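Local coordinates for glutathione S-transferase 1 (Ascaris suum, PDB 4Q5F) that conjugates reduced glutathione to a wide range of hydrophobic electrophiles and can also act as a glutathione peroxidase, at the interface of chains A and B. Residues are numbered along the deposited sequence; one frame, centred on the assembly and turned at random. Chains: chain A/B, Glutathione S-transferase 1.

The interface of chains A and B. Residues chain A 98-99, 101-102; chain B 60, 73-74, 78.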
ATOM      1  N   ALA A  98      12.217  -4.714   2.765  1.00 24.97           N
ATOM      2  CA  ALA A  98      11.394  -4.779   1.567  1.00 19.95           C
ATOM      3  C   ALA A  98      10.493  -6.009   1.604  1.00 19.79           C
ATOM      4  O   ALA A  98       9.363  -5.975   1.119  1.00 18.95           O
ATOM      5  CB  ALA A  98      12.268  -4.798   0.328  1.00 16.67           C
ATOM      6  N   GLN A  99      10.996  -7.092   2.188  1.00 14.88           N
ATOM      7  CA  GLN A  99      10.218  -8.321   2.315  1.00 17.32           C
ATOM      8  C   GLN A  99       9.079  -8.148   3.321  1.00 25.06           C
ATOM      9  O   GLN A  99       7.998  -8.706   3.138  1.00 19.03           O
ATOM     10  CB  GLN A  99      11.121  -9.488   2.719  1.00 22.97           C
ATOM     11  CG  GLN A  99      12.030  -9.984   1.598  1.00 17.79           C
ATOM     12  CD  GLN A  99      11.263 -10.647   0.468  1.00 22.53           C
ATOM     13  OE1 GLN A  99      10.116 -11.056   0.637  1.00 27.07           O
ATOM     14  NE2 GLN A  99      11.896 -10.752  -0.694  1.00 23.26           N
ATOM     15  N   ASP A 101       7.580  -5.308   3.760  1.00 20.07           N
ATOM     16  CA  ASP A 101       6.632  -4.523   2.982  1.00 18.64           C
ATOM     17  C   ASP A 101       5.835  -5.409   2.031  1.00 21.44           C
ATOM     18  O   ASP A 101       4.637  -5.201   1.833  1.00 19.48           O
ATOM     19  CB  ASP A 101       7.355  -3.448   2.166  1.00 16.99           C
ATOM     20  CG  ASP A 101       7.963  -2.365   3.031  1.00 22.24           C
ATOM     21  OD1 ASP A 101       7.642  -2.306   4.235  1.00 28.24           O
ATOM     22  OD2 ASP A 101       8.756  -1.560   2.498  1.00 23.32           O
ATOM     23  N   SER A 102       6.507  -6.396   1.446  1.00 17.91           N
ATOM     24  CA  SER A 102       5.902  -7.239   0.423  1.00 22.55           C
ATOM     25  C   SER A 102       4.780  -8.097   0.989  1.00 21.17           C
ATOM     26  O   SER A 102       3.699  -8.171   0.408  1.00 21.65           O
ATOM     27  CB  SER A 102       6.960  -8.132  -0.227  1.00 16.94           C
ATOM     28  OG  SER A 102       6.409  -8.869  -1.304  1.00 20.30           O
TER
ATOM     29  N   PHE B  60       3.205 -14.751  -4.943  1.00 19.36           N
ATOM     30  CA  PHE B  60       1.778 -14.495  -4.751  1.00 24.92           C
ATOM     31  C   PHE B  60       0.951 -14.750  -6.011  1.00 21.62           C
ATOM     32  O   PHE B  60      -0.231 -14.411  -6.060  1.00 23.09           O
ATOM     33  CB  PHE B  60       1.573 -13.052  -4.288  1.00 18.60           C
ATOM     34  CG  PHE B  60       2.369 -12.690  -3.066  1.00 15.61           C
ATOM     35  CD1 PHE B  60       2.430 -13.551  -1.985  1.00 23.53           C
ATOM     36  CD2 PHE B  60       3.066 -11.495  -3.004  1.00 15.06           C
ATOM     37  CE1 PHE B  60       3.165 -13.224  -0.862  1.00 20.27           C
ATOM     38  CE2 PHE B  60       3.803 -11.164  -1.884  1.00 17.31           C
ATOM     39  CZ  PHE B  60       3.851 -12.029  -0.812  1.00 24.40           C
ATOM     40  N   LEU B  73      11.631 -10.503  -4.975  1.00 19.82           N
ATOM     41  CA  LEU B  73      10.782  -9.596  -4.208  1.00 17.58           C
ATOM     42  C   LEU B  73       9.532  -9.271  -5.018  1.00 18.04           C
ATOM     43  O   LEU B  73       9.627  -8.803  -6.155  1.00 19.59           O
ATOM     44  CB  LEU B  73      11.541  -8.308  -3.878  1.00 19.66           C
ATOM     45  CG  LEU B  73      10.746  -7.193  -3.189  1.00 23.50           C
ATOM     46  CD1 LEU B  73      10.401  -7.563  -1.752  1.00 13.25           C
ATOM     47  CD2 LEU B  73      11.522  -5.888  -3.240  1.00 17.57           C
ATOM     48  N   ALA B  74       8.363  -9.515  -4.429  1.00 15.31           N
ATOM     49  CA  ALA B  74       7.090  -9.261  -5.097  1.00 16.61           C
ATOM     50  C   ALA B  74       6.467  -7.960  -4.596  1.00 16.76           C
ATOM     51  O   ALA B  74       7.036  -7.288  -3.734  1.00 17.96           O
ATOM     52  CB  ALA B  74       6.137 -10.426  -4.874  1.00 10.83           C
ATOM     53  N   ALA B  78       6.448  -2.246  -2.814  1.00 15.46           N
ATOM     54  CA  ALA B  78       7.641  -2.676  -2.097  1.00 19.73           C
ATOM     55  C   ALA B  78       8.849  -2.580  -3.021  1.00 19.62           C
ATOM     56  O   ALA B  78       9.952  -2.253  -2.585  1.00 19.98           O
ATOM     57  CB  ALA B  78       7.472  -4.099  -1.587  1.00 12.38           C
TER
HETATM   58  O   HOH W   1      10.466  -1.933   0.056  1.00 20.62           O
HETATM   59  O   HOH W   2       8.449 -10.702  -1.903  1.00 23.23           O
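One face of helix 94-114 of chain A, carrying A:Ala98, A:Gln99, A:Asp101 and A:Ser102, lies against the end of strand 71-74 of chain B, where B:Leu73 and B:Ala74 are extended, and against B:Ala78 in the first turn of helix 76-86. The C-terminal domain of one subunit thus packs on the thioredoxin-like N-terminal domain of its mate, and the two-fold of the glutathione transferase dimer repeats the patch with the chains exchanged. B:Leu73 supplies the main apolar contact of this patch. With CG anti to the backbone N (chi1 174°), the branch end reaches the helix, where CD2 packs on CB of A:Ala98 at 3.8 Å, while CD1 sits among the carbonyl oxygen of A:Ala98, CB of A:Ser102 and the amide end of A:Gln99. The A:Gln99 side chain folds back at chi2 (-68°) and lies antiparallel alongside B:Leu73, its NE2 3.7 Å from CD1. The methyl of B:Ala78 fits against the helix surface, with CB 3.8 Å from CB of A:Asp101. Water joins the polar edges. Water 2 bridges the side-chain carbonyl OE1 of A:Gln99, the hydroxyl OG of A:Ser102 and the backbone N of B:Ala74; the last bond is nearly straight, 174° at the hydrogen. That hydroxyl also makes a weak hydrogen bond to the backbone O of B:Ala74, OG to O 3.0 Å, and the ring carbon CE2 of B:Phe60 lies 3.5 Å from OG. On the A:Asp101 side, water 1 links the chains again, lying 3.0 Å from the carboxylate OD2 of A:Asp101 and 2.7 Å from the backbone O of B:Ala78.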